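Local coordinates for protein ethylbenzene dehydrogenase alpha-subunit (Aromatoleum aromaticum, PDB 2IVF) that forms the molybdenum-bearing alpha-subunit of a three-subunit enzyme of the molybdopterin oxidoreductase family, binding two pterin-guanine dinucleotide cofactors and an iron-sulfur cluster, at residues V554-L559 with R615-F621. Coordinates in Å, arbitrary orientation, origin at the centre of the assembly. Residues are numbered along the deposited sequence.
With MD1 (phosphoric acid 4-(2-amino-4-oxo-3,4,5,6,-tetrahydro-pteridin-6-yl)-2-hydroxy-3,4-dimercapto-but-3-en-yl ester guanylate ester), chain N.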
loop_
_atom_site.group_PDB
_atom_site.type_symbol
_atom_site.label_atom_id
_atom_site.label_comp_id
_atom_site.label_asym_id
_atom_site.label_seq_id
_atom_site.Cartn_x
_atom_site.Cartn_y
_atom_site.Cartn_z
ATOM N N VAL A 554 20.876 24.023 7.765
ATOM C CA VAL A 554 20.111 23.188 8.668
ATOM C C VAL A 554 20.995 22.340 9.576
ATOM O O VAL A 554 20.533 21.365 10.199
ATOM C CB VAL A 554 19.083 22.318 7.912
ATOM C CG1 VAL A 554 18.124 21.691 8.910
ATOM C CG2 VAL A 554 18.290 23.151 6.844
ATOM N N GLY A 555 22.275 22.704 9.613
ATOM C CA GLY A 555 23.238 22.133 10.540
ATOM C C GLY A 555 23.708 20.727 10.216
ATOM O O GLY A 555 24.338 20.085 11.058
ATOM N N TYR A 556 23.472 20.273 8.989
ATOM C CA TYR A 556 23.862 18.945 8.603
ATOM C C TYR A 556 25.346 18.820 8.376
ATOM O O TYR A 556 25.836 17.707 8.283
ATOM C CB TYR A 556 23.094 18.448 7.369
ATOM C CG TYR A 556 21.704 17.917 7.658
ATOM C CD1 TYR A 556 20.608 18.753 7.707
ATOM C CD2 TYR A 556 21.495 16.563 7.868
ATOM C CE1 TYR A 556 19.306 18.231 7.942
ATOM C CE2 TYR A 556 20.246 16.059 8.092
ATOM C CZ TYR A 556 19.159 16.888 8.140
ATOM O OH TYR A 556 17.917 16.349 8.401
ATOM N N ASP A 557 26.094 19.924 8.358
ATOM C CA ASP A 557 27.540 19.799 8.267
ATOM C C ASP A 557 28.104 19.050 9.481
ATOM O O ASP A 557 29.171 18.432 9.407
ATOM C CB ASP A 557 28.231 21.175 8.182
ATOM C CG ASP A 557 27.978 22.044 9.406
ATOM O OD1 ASP A 557 26.815 22.227 9.788
ATOM O OD2 ASP A 557 28.914 22.588 9.962
ATOM N N GLN A 558 27.402 19.144 10.610
ATOM C CA GLN A 558 27.867 18.505 11.848
ATOM C C GLN A 558 27.678 16.999 11.785
ATOM O O GLN A 558 28.316 16.301 12.542
ATOM C CB GLN A 558 27.107 19.025 13.068
ATOM C CG GLN A 558 27.196 20.494 13.295
ATOM C CD GLN A 558 26.057 21.019 14.169
ATOM O OE1 GLN A 558 24.872 20.958 13.803
ATOM N NE2 GLN A 558 26.421 21.574 15.321
ATOM N N LEU A 559 26.779 16.512 10.925
ATOM C CA LEU A 559 26.591 15.087 10.728
ATOM C C LEU A 559 27.448 14.572 9.565
ATOM O O LEU A 559 28.190 13.602 9.698
ATOM C CB LEU A 559 25.138 14.779 10.403
ATOM C CG LEU A 559 24.075 14.942 11.502
ATOM C CD1 LEU A 559 24.246 16.211 12.303
ATOM C CD2 LEU A 559 22.701 14.856 10.945
ATOM N N ARG A 615 16.183 12.801 6.350
ATOM C CA ARG A 615 16.920 11.902 7.223
ATOM C C ARG A 615 17.425 12.715 8.383
ATOM O O ARG A 615 18.080 13.758 8.187
ATOM C CB ARG A 615 18.098 11.231 6.505
ATOM C CG ARG A 615 17.687 10.075 5.596
ATOM C CD ARG A 615 16.693 10.470 4.514
ATOM N NE ARG A 615 16.476 9.359 3.584
ATOM C CZ ARG A 615 15.808 9.504 2.447
ATOM N NH1 ARG A 615 15.307 10.696 2.137
ATOM N NH2 ARG A 615 15.670 8.470 1.620
ATOM N N SER A 616 17.097 12.269 9.594
ATOM C CA SER A 616 17.334 13.062 10.803
ATOM C C SER A 616 16.658 14.463 10.829
ATOM O O SER A 616 16.899 15.258 11.723
ATOM C CB SER A 616 18.832 13.145 11.093
ATOM O OG SER A 616 19.369 11.891 11.425
ATOM N N GLY A 617 15.772 14.743 9.887
ATOM C CA GLY A 617 15.061 16.004 9.835
ATOM C C GLY A 617 14.235 16.256 11.095
ATOM O O GLY A 617 14.141 17.396 11.538
ATOM N N ALA A 618 13.719 15.188 11.720
ATOM C CA ALA A 618 12.921 15.318 12.959
ATOM C C ALA A 618 13.699 15.973 14.102
ATOM O O ALA A 618 13.111 16.558 15.006
ATOM C CB ALA A 618 12.294 13.938 13.386
ATOM N N LYS A 619 15.024 15.906 14.049
ATOM C CA LYS A 619 15.873 16.589 14.997
ATOM C C LYS A 619 16.368 17.885 14.385
ATOM O O LYS A 619 16.378 18.914 15.058
ATOM C CB LYS A 619 17.078 15.719 15.341
ATOM C CG LYS A 619 18.109 16.350 16.312
ATOM C CD LYS A 619 17.510 16.542 17.704
ATOM C CE LYS A 619 18.589 16.878 18.774
ATOM N NZ LYS A 619 17.943 17.620 19.905
ATOM N N MET A 620 16.841 17.841 13.138
ATOM C CA MET A 620 17.614 18.994 12.607
ATOM C C MET A 620 16.654 20.123 12.249
ATOM O O MET A 620 16.976 21.303 12.385
ATOM C CB MET A 620 18.428 18.598 11.378
ATOM C CG MET A 620 19.506 17.485 11.652
ATOM S SD MET A 620 20.491 17.815 13.133
ATOM C CE MET A 620 21.705 18.971 12.458
ATOM N N PHE A 621 15.470 19.768 11.797
ATOM C CA PHE A 621 14.513 20.811 11.439
ATOM C C PHE A 621 14.074 21.647 12.668
ATOM O O PHE A 621 14.296 22.873 12.675
ATOM C CB PHE A 621 13.372 20.274 10.565
ATOM C CG PHE A 621 13.687 20.336 9.080
ATOM C CD1 PHE A 621 14.893 19.844 8.579
ATOM C CD2 PHE A 621 12.810 20.899 8.184
ATOM C CE1 PHE A 621 15.177 19.887 7.216
ATOM C CE2 PHE A 621 13.123 20.966 6.832
ATOM C CZ PHE A 621 14.284 20.455 6.354
HETATM P PB MD1 N . 6.753 13.252 1.037
HETATM O O3B MD1 N . 5.500 12.414 1.515
HETATM O O1B MD1 N . 6.461 13.722 -0.342
HETATM O O2B MD1 N . 7.280 14.148 2.091
HETATM O O3A MD1 N . 7.848 12.112 0.909
HETATM C C10 MD1 N . 8.065 11.366 -0.309
HETATM C C11 MD1 N . 9.058 10.288 0.094
HETATM O O11 MD1 N . 8.230 9.298 0.794
HETATM C C12 MD1 N . 9.646 9.636 -1.129
HETATM S S12 MD1 N . 8.933 9.804 -2.674
HETATM C C13 MD1 N . 10.745 8.820 -1.039
HETATM S S13 MD1 N . 11.397 8.031 -2.382
HETATM C C14 MD1 N . 11.465 8.586 0.234
HETATM N N15 MD1 N . 11.547 7.257 0.737
HETATM C C16 MD1 N . 12.085 6.994 1.970
HETATM C C15 MD1 N . 12.236 5.666 2.326
HETATM O O14 MD1 N . 11.904 4.733 1.547
HETATM N N17 MD1 N . 12.696 5.464 3.587
HETATM C C17 MD1 N . 13.059 6.523 4.420
HETATM N N16 MD1 N . 13.521 6.204 5.621
HETATM N N18 MD1 N . 12.942 7.800 4.020
HETATM C C20 MD1 N . 12.471 8.037 2.815
HETATM N N8 MD1 N . 12.399 9.323 2.385
HETATM C C7 MD1 N . 11.838 9.742 1.129
HETATM P PA MD1 N . 4.373 12.661 2.638
HETATM O O1A MD1 N . 3.205 11.841 2.196
HETATM O O2A MD1 N . 4.967 12.339 3.955
HETATM O "O5'" MD1 N . 4.020 14.199 2.593
HETATM C "C5'" MD1 N . 3.287 14.645 1.457
HETATM C "C4'" MD1 N . 2.125 15.436 1.898
HETATM O "O4'" MD1 N . 1.403 15.669 0.694
HETATM C "C1'" MD1 N . 0.042 15.775 1.114
HETATM N N9 MD1 N . -0.940 15.609 0.034
HETATM C C4 MD1 N . -1.611 16.621 -0.497
HETATM N N3 MD1 N . -1.541 17.944 -0.218
HETATM C C2 MD1 N . -2.302 18.810 -0.886
HETATM N N2 MD1 N . -2.228 20.142 -0.624
HETATM N N1 MD1 N . -3.211 18.309 -1.798
HETATM C C6 MD1 N . -3.335 16.981 -2.127
HETATM O O6 MD1 N . -4.129 16.648 -3.007
HETATM C C5 MD1 N . -2.490 16.086 -1.453
HETATM N N7 MD1 N . -2.323 14.768 -1.462
HETATM C C8 MD1 N . -1.373 14.494 -0.563
HETATM C "C2'" MD1 N . -0.135 14.657 2.137
HETATM O "O2'" MD1 N . -1.220 14.889 3.068
HETATM C "C3'" MD1 N . 1.245 14.568 2.805
HETATM O "O3'" MD1 N . 1.236 15.114 4.150
#
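Met620 is the centre of this contact and gives up more surface to it than any other residue. It projects from the first turn of helix 617-625 into the bend between helices 546-553 and 557-560. Its CG lies over one face of the Tyr556 ring, 3.9 Å from the ring centroid, a CH-pi contact. Its SD is 5.2 Å from the same centroid, which adds a Met-aromatic contact. The methyl CE of Met620 reaches further into the bend, 3.8 Å from Leu559 CD1 and 3.2 Å from Gly555 O. Gly555 has a positive phi, and a side chain there would crowd this methyl. Val554 closes another side of the apolar cluster: its CG1 lies 4.0 Å from Met620 CB and 3.7 Å from Phe621 CD1. Leu550 of helix 546-553 also touches Tyr556 and Phe621.

The polar edge starts at the tip of the tyrosine. Tyr556 OH donates a short hydrogen bond of 2.6 Å to Arg615 O, just before helix 617-625. Ser616 occupies the N-cap position, but its OG bonds to the backbone of Ile934 and Ile937 instead of capping the helix. The Arg615 side chain leads away to the cofactor. Its guanidinium has MD1 N8 over one face, with Arg615 NH1 3.2 Å from MD1 N8, and its NE forms a salt bridge with Asp966.

Tyr556 thus serves both halves of the contact: its ring face packs on Met620, while its hydroxyl holds the backbone of a residue in the MD1 pocket. The chemistry implies a mainly apolar junction, tied by one hydrogen bond to the cofactor-binding arginine.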